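Local structure of putative methyltransferase from antibiotic biosynthesis pathway (Anabaena variabilis ATCC 29413, 3EGE) at residues A[227-230]-A[231-234]; A[65-68]-A[69-73]; A[163-166]-A[167-171]. The protein probably transfers methyl groups from S-adenosylmethionine to a substrate not yet identified, as a putative methyltransferase of an antibiotic biosynthesis pathway. All coordinates share one frame; numbering follows the deposited sequence.

Contact 1 of 3, residues A[227-230]-A[231-234]; sequences TADL and NNGE
The short link between helix 216-231 and helix 234-239, with Gly233 at the N-cap position of the second, brings Asn231 against Thr227 and Asn232 against Ala228. The last regular turn is marked by Asn231 N donating to Thr227 O at 3.1 Å. Beside that bond the two side chains run the same way, and Thr227 CG2 touches Asn231 ND2 at 3.7 Å. Ala228 O takes two weak bonds, from Asn231 N and Asn232 N three and four residues on, just before the chain leaves helical phi/psi at Asn232. An Asx turn leads into the new helix: Asn232 OD1 accepts from Glu234 N at 3.0 Å and 152°. With chi1 at 68°, the Asn232 amide folds back between its own N and C, which brings OD1 up to that N-H. Asp229 OD1 rests against the aliphatic Glu234 CB at 3.5 Å, while the carboxylate planes stand 77° apart. Asp229 OD2 makes a salt bridge to Lys238 and a hydrogen bond to Tyr144 OH; Glu234 OE2 makes a salt bridge to Arg237. The link lies at the surface, with Trp235 of helix 234-239 against Asp229 and Leu230, and the loop residues Leu200 against Thr227 and Pro196 against Leu230.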
loop_
_atom_site.group_PDB
_atom_site.type_symbol
_atom_site.label_atom_id
_atom_site.label_comp_id
_atom_site.label_asym_id
_atom_site.label_seq_id
_atom_site.Cartn_x
_atom_site.Cartn_y
_atom_site.Cartn_z
ATOM N N THR A 227 -15.803 -2.636 -21.160
ATOM C CA THR A 227 -16.773 -1.689 -21.741
ATOM C C THR A 227 -17.981 -2.408 -22.355
ATOM O O THR A 227 -19.116 -2.015 -22.117
ATOM C CB THR A 227 -16.086 -0.779 -22.798
ATOM O OG1 THR A 227 -14.973 -0.104 -22.191
ATOM C CG2 THR A 227 -17.045 0.257 -23.386
ATOM N N ALA A 228 -17.732 -3.465 -23.119
ATOM C CA ALA A 228 -18.806 -4.270 -23.719
ATOM C C ALA A 228 -19.663 -4.924 -22.624
ATOM O O ALA A 228 -20.881 -4.792 -22.639
ATOM C CB ALA A 228 -18.241 -5.337 -24.656
ATOM N N ASP A 229 -19.011 -5.599 -21.674
ATOM C CA ASP A 229 -19.710 -6.276 -20.570
ATOM C C ASP A 229 -20.556 -5.345 -19.709
ATOM O O ASP A 229 -21.637 -5.736 -19.275
ATOM C CB ASP A 229 -18.752 -7.100 -19.682
ATOM C CG ASP A 229 -18.294 -8.406 -20.327
ATOM O OD1 ASP A 229 -18.713 -8.752 -21.447
ATOM O OD2 ASP A 229 -17.485 -9.110 -19.690
ATOM N N LEU A 230 -20.045 -4.141 -19.455
ATOM C CA LEU A 230 -20.789 -3.111 -18.702
ATOM C C LEU A 230 -21.996 -2.572 -19.479
ATOM O O LEU A 230 -23.001 -2.241 -18.866
ATOM C CB LEU A 230 -19.878 -1.952 -18.255
ATOM C CG LEU A 230 -18.898 -2.272 -17.113
ATOM C CD1 LEU A 230 -17.796 -1.218 -16.999
ATOM C CD2 LEU A 230 -19.646 -2.470 -15.757
ATOM N N ASN A 231 -21.902 -2.516 -20.813
ATOM C CA ASN A 231 -22.973 -1.988 -21.682
ATOM C C ASN A 231 -24.054 -2.970 -22.124
ATOM O O ASN A 231 -25.107 -2.522 -22.564
ATOM C CB ASN A 231 -22.363 -1.329 -22.936
ATOM C CG ASN A 231 -21.587 -0.048 -22.625
ATOM O OD1 ASN A 231 -21.776 0.588 -21.591
ATOM N ND2 ASN A 231 -20.724 0.345 -23.552
ATOM N N ASN A 232 -23.814 -4.276 -22.017
ATOM C CA ASN A 232 -24.789 -5.291 -22.446
ATOM C C ASN A 232 -25.278 -6.179 -21.299
ATOM O O ASN A 232 -25.749 -7.315 -21.544
ATOM C CB ASN A 232 -24.189 -6.137 -23.599
ATOM C CG ASN A 232 -23.026 -7.036 -23.159
ATOM O OD1 ASN A 232 -22.716 -7.143 -21.974
ATOM N ND2 ASN A 232 -22.389 -7.696 -24.126
ATOM N N GLY A 233 -25.132 -5.691 -20.055
ATOM C CA GLY A 233 -25.519 -6.448 -18.860
ATOM C C GLY A 233 -24.691 -7.682 -18.490
ATOM O O GLY A 233 -25.014 -8.319 -17.491
ATOM N N GLU A 234 -23.631 -8.014 -19.244
ATOM C CA GLU A 234 -22.819 -9.217 -18.957
ATOM C C GLU A 234 -22.054 -9.167 -17.643
ATOM O O GLU A 234 -21.982 -10.195 -16.931
ATOM C CB GLU A 234 -21.873 -9.593 -20.116
ATOM C CG GLU A 234 -22.597 -10.260 -21.270
ATOM C CD GLU A 234 -23.123 -11.628 -20.855
ATOM O OE1 GLU A 234 -22.294 -12.542 -20.632
ATOM O OE2 GLU A 234 -24.357 -11.771 -20.701
#

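Contact 2 of 3, residues A[65-68]-A[69-73]; sequences SIVM and RQQAV
Within the beta-alpha-beta unit of strand 58-62, helix 66-70 and strand 78-81, part of the Rossmann-like methyltransferase domain, the Arg69 side chain meets Ile66 and the Gln71 backbone N meets Val67 along one short helix. Backbone bonds supply the first evidence. Val67 O receives a fairly straight bond from Gln71 N at 3.3 Å and 162°, and a weak one from Gln70 N at 2.8 Å; Arg69 N gives Ser65 O another weak bond. At the far end Gln71 centres an inverse gamma turn, closed by a weak bond from Ala72 N to Gln70 O. Capping is by a side chain: Ser65, the N-cap, accepts from Met68 N through OG at 3.0 Å and 163°, and its own N is held by Glu63. In the packing, selenomethionine Met68, extended beyond CG, touches Thr45 in the glycine-rich loop, a segment that in relatives usually borders the cofactor. Ile66 and Arg69 lie alongside each other, Ile66 CG1 and Arg69 CG both anti to their backbone N (Arg69 chi1 -178°). A bend at chi3 turns the guanidinium, which also bonds weakly to Thr82, until Ile66 CD1 sits over one face, offset toward its rim, 3.6 Å from Arg69 NH2.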
loop_
_atom_site.group_PDB
_atom_site.type_symbol
_atom_site.label_atom_id
_atom_site.label_comp_id
_atom_site.label_asym_id
_atom_site.label_seq_id
_atom_site.Cartn_x
_atom_site.Cartn_y
_atom_site.Cartn_z
ATOM N N SER A 65 12.761 7.320 -5.497
ATOM C CA SER A 65 12.283 8.060 -6.675
ATOM C C SER A 65 12.475 9.563 -6.523
ATOM O O SER A 65 11.829 10.192 -5.674
ATOM C CB SER A 65 10.802 7.767 -6.932
ATOM O OG SER A 65 10.260 8.621 -7.921
ATOM N N ILE A 66 13.373 10.119 -7.340
ATOM C CA ILE A 66 13.653 11.561 -7.346
ATOM C C ILE A 66 12.419 12.333 -7.869
ATOM O O ILE A 66 12.160 13.458 -7.424
ATOM C CB ILE A 66 14.959 11.899 -8.155
ATOM C CG1 ILE A 66 15.532 13.266 -7.750
ATOM C CG2 ILE A 66 14.733 11.785 -9.675
ATOM C CD1 ILE A 66 16.099 13.329 -6.308
ATOM N N VAL A 67 11.684 11.706 -8.799
ATOM C CA VAL A 67 10.418 12.208 -9.350
ATOM C C VAL A 67 9.419 12.407 -8.202
ATOM O O VAL A 67 9.116 13.551 -7.865
ATOM C CB VAL A 67 9.836 11.225 -10.451
ATOM C CG1 VAL A 67 8.367 11.531 -10.803
ATOM C CG2 VAL A 67 10.718 11.223 -11.711
HETATM N N MSE A 68 8.987 11.301 -7.569
HETATM C CA MSE A 68 8.009 11.305 -6.435
HETATM C C MSE A 68 8.330 12.285 -5.249
HETATM O O MSE A 68 7.421 12.592 -4.469
HETATM C CB MSE A 68 7.699 9.864 -5.932
HETATM C CG MSE A 68 6.693 9.017 -6.772
HETATM SE SE MSE A 68 6.593 6.996 -6.313
HETATM C CE MSE A 68 4.893 6.468 -7.163
ATOM N N ARG A 69 9.585 12.757 -5.108
ATOM C CA ARG A 69 9.934 13.821 -4.133
ATOM C C ARG A 69 9.299 15.146 -4.577
ATOM O O ARG A 69 8.679 15.841 -3.768
ATOM C CB ARG A 69 11.462 14.079 -4.019
ATOM C CG ARG A 69 11.869 15.182 -2.949
ATOM C CD ARG A 69 13.152 15.969 -3.255
ATOM N NE ARG A 69 14.435 15.263 -3.081
ATOM C CZ ARG A 69 15.635 15.758 -3.436
ATOM N NH1 ARG A 69 15.759 16.977 -3.986
ATOM N NH2 ARG A 69 16.739 15.029 -3.244
ATOM N N GLN A 70 9.516 15.499 -5.850
ATOM C CA GLN A 70 8.992 16.740 -6.466
ATOM C C GLN A 70 7.453 16.750 -6.416
ATOM O O GLN A 70 6.859 17.726 -5.965
ATOM C CB GLN A 70 9.536 16.895 -7.894
ATOM C CG GLN A 70 11.088 17.073 -7.943
ATOM C CD GLN A 70 11.742 16.623 -9.255
ATOM O OE1 GLN A 70 11.068 16.248 -10.220
ATOM N NE2 GLN A 70 13.072 16.651 -9.282
ATOM N N GLN A 71 6.824 15.647 -6.827
ATOM C CA GLN A 71 5.361 15.456 -6.682
ATOM C C GLN A 71 5.042 15.163 -5.182
ATOM O O GLN A 71 4.749 14.011 -4.800
ATOM C CB GLN A 71 4.823 14.321 -7.605
ATOM C CG GLN A 71 4.593 14.699 -9.098
ATOM C CD GLN A 71 5.857 15.070 -9.882
ATOM O OE1 GLN A 71 6.964 14.625 -9.570
ATOM N NE2 GLN A 71 5.681 15.876 -10.925
ATOM N N ALA A 72 5.123 16.208 -4.345
ATOM C CA ALA A 72 4.888 16.081 -2.891
ATOM C C ALA A 72 4.694 17.432 -2.189
ATOM O O ALA A 72 5.394 18.401 -2.486
ATOM C CB ALA A 72 6.029 15.299 -2.215
ATOM N N VAL A 73 3.750 17.459 -1.245
ATOM C CA VAL A 73 3.415 18.647 -0.456
ATOM C C VAL A 73 4.522 18.924 0.569
ATOM O O VAL A 73 4.852 18.045 1.375
ATOM C CB VAL A 73 2.059 18.449 0.329
ATOM C CG1 VAL A 73 1.756 19.629 1.285
ATOM C CG2 VAL A 73 0.886 18.200 -0.635
#

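Contact 3 of 3, residues A[163-166]-A[167-171]; sequences NLLQ and ENTKR
Near the C-terminal end of helix 158-169, Glu167 to Arg171 fold back on Asn163 to Gln166. Glu167 opens the sequence with a regular helical bond, its N donating to Asn163 O at 2.9 Å. Its extended side chain crosses Asn163, laying CG 3.3 Å from Asn163 O, and the carboxylate and amide planes are 62° apart; its OE1 lies 3.9 Å from Leu164 CD2. Asn168 grips Leu164 O in two ways. The main one is from the side chain: ND2 donates at 2.7 Å and 170°, lying in the carbonyl plane, with the oxygen also nearly in the plane of the amide. Its CG stands beside the backbone N and chi2 of -82° swings the amide round to face that carbonyl. The backbone N of Asn168 adds weak bonds to Leu164 O and Leu165 O. The amide is anchored at both ends, because OD1 accepts from Gln115 and ND2 also reaches Glu111, which is consistent with a fixed amide orientation. Thr169 follows, with OG1 giving a weak bond to Leu165 O at 3.1 Å and touching Leu165 CD1. Lys170, with positive phi, has left helical angles: its N donates to Gln166 O at 3.2 Å, and NZ curls back to Glu167 O at 3.0 Å. Arg171 contributes its carbonyl oxygen, 3.8 Å from Gln166 CG, while Gln166 OE1 is held by Val173 N. Leu164, Leu165 and Thr169 pack against helix 110-120, and the latter two also meet strands 126-131 and 252-258 of the sheet.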
loop_
_atom_site.group_PDB
_atom_site.type_symbol
_atom_site.label_atom_id
_atom_site.label_comp_id
_atom_site.label_asym_id
_atom_site.label_seq_id
_atom_site.Cartn_x
_atom_site.Cartn_y
_atom_site.Cartn_z
ATOM N N ASN A 163 7.748 -14.074 8.887
ATOM C CA ASN A 163 8.990 -14.722 9.317
ATOM C C ASN A 163 10.251 -13.825 9.134
ATOM O O ASN A 163 11.048 -13.734 10.048
ATOM C CB ASN A 163 9.135 -16.074 8.593
ATOM C CG ASN A 163 10.365 -16.863 9.027
ATOM O OD1 ASN A 163 10.841 -16.760 10.171
ATOM N ND2 ASN A 163 10.881 -17.678 8.112
ATOM N N LEU A 164 10.410 -13.168 7.971
ATOM C CA LEU A 164 11.588 -12.312 7.715
ATOM C C LEU A 164 11.627 -11.116 8.656
ATOM O O LEU A 164 12.695 -10.723 9.115
ATOM C CB LEU A 164 11.670 -11.825 6.257
ATOM C CG LEU A 164 12.031 -12.808 5.134
ATOM C CD1 LEU A 164 11.997 -12.068 3.811
ATOM C CD2 LEU A 164 13.395 -13.452 5.320
ATOM N N LEU A 165 10.459 -10.550 8.946
ATOM C CA LEU A 165 10.356 -9.427 9.857
ATOM C C LEU A 165 10.699 -9.897 11.257
ATOM O O LEU A 165 11.571 -9.320 11.911
ATOM C CB LEU A 165 8.945 -8.808 9.817
ATOM C CG LEU A 165 8.734 -7.478 10.581
ATOM C CD1 LEU A 165 9.730 -6.412 10.119
ATOM C CD2 LEU A 165 7.269 -6.989 10.421
ATOM N N GLN A 166 10.038 -10.973 11.674
ATOM C CA GLN A 166 10.203 -11.562 12.997
ATOM C C GLN A 166 11.658 -11.970 13.299
ATOM O O GLN A 166 12.143 -11.676 14.375
ATOM C CB GLN A 166 9.211 -12.714 13.181
ATOM C CG GLN A 166 8.989 -13.134 14.602
ATOM C CD GLN A 166 7.632 -13.831 14.765
ATOM O OE1 GLN A 166 6.905 -13.537 15.724
ATOM N NE2 GLN A 166 7.270 -14.744 13.812
ATOM N N GLU A 167 12.336 -12.582 12.329
ATOM C CA GLU A 167 13.766 -12.935 12.433
ATOM C C GLU A 167 14.716 -11.741 12.611
ATOM O O GLU A 167 15.731 -11.873 13.278
ATOM C CB GLU A 167 14.243 -13.676 11.179
ATOM C CG GLU A 167 13.834 -15.114 11.092
ATOM C CD GLU A 167 14.100 -15.737 9.720
ATOM O OE1 GLU A 167 14.343 -15.009 8.721
ATOM O OE2 GLU A 167 14.036 -16.985 9.638
ATOM N N ASN A 168 14.406 -10.613 11.966
ATOM C CA ASN A 168 15.251 -9.394 11.991
ATOM C C ASN A 168 14.805 -8.289 12.964
ATOM O O ASN A 168 15.390 -7.212 12.980
ATOM C CB ASN A 168 15.394 -8.887 10.564
ATOM C CG ASN A 168 16.129 -9.881 9.681
ATOM O OD1 ASN A 168 17.354 -9.931 9.695
ATOM N ND2 ASN A 168 15.391 -10.678 8.918
ATOM N N THR A 169 13.803 -8.586 13.788
ATOM C CA THR A 169 13.242 -7.668 14.779
ATOM C C THR A 169 13.313 -8.183 16.222
ATOM O O THR A 169 13.455 -7.374 17.150
ATOM C CB THR A 169 11.781 -7.329 14.379
ATOM O OG1 THR A 169 11.823 -6.499 13.212
ATOM C CG2 THR A 169 11.038 -6.570 15.454
ATOM N N LYS A 170 13.199 -9.502 16.418
ATOM C CA LYS A 170 13.208 -10.122 17.755
ATOM C C LYS A 170 12.114 -9.504 18.685
ATOM O O LYS A 170 12.345 -9.161 19.868
ATOM C CB LYS A 170 14.617 -10.135 18.399
ATOM C CG LYS A 170 15.673 -11.023 17.705
ATOM C CD LYS A 170 16.249 -10.398 16.428
ATOM C CE LYS A 170 17.446 -11.183 15.900
ATOM N NZ LYS A 170 18.011 -10.566 14.658
ATOM N N ARG A 171 10.946 -9.303 18.070
ATOM C CA ARG A 171 9.713 -8.858 18.724
ATOM C C ARG A 171 8.678 -9.724 18.025
ATOM O O ARG A 171 8.892 -10.108 16.852
ATOM C CB ARG A 171 9.425 -7.382 18.459
ATOM C CG ARG A 171 10.452 -6.407 18.978
ATOM C CD ARG A 171 10.126 -5.797 20.343
ATOM N NE ARG A 171 9.021 -4.818 20.281
ATOM C CZ ARG A 171 8.846 -3.752 21.094
ATOM N NH1 ARG A 171 9.729 -3.424 22.057
ATOM N NH2 ARG A 171 7.786 -2.951 20.908
#

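Overall arrangement
Along the chain the order is contact 2, contact 3, contact 1. Contact 2 belongs to the first half of the Rossmann-like domain, in a crossover beside the parallel part of the sheet. Contact 3 lies on helix 158-169, which leads directly into strand 172-181 of the antiparallel part, about 31 Å between centres from contact 2. Contact 1 sits on the peripheral helical pair 216-231 and 234-239, its centre about 38 Å from that of contact 2 and about 48 Å from that of contact 3, on the opposite side of the chain's centre from the latter. The three therefore sample the nucleotide-binding-type core, its sheet-flanking helix and the helical region inserted between strands 172-181 and 247-248.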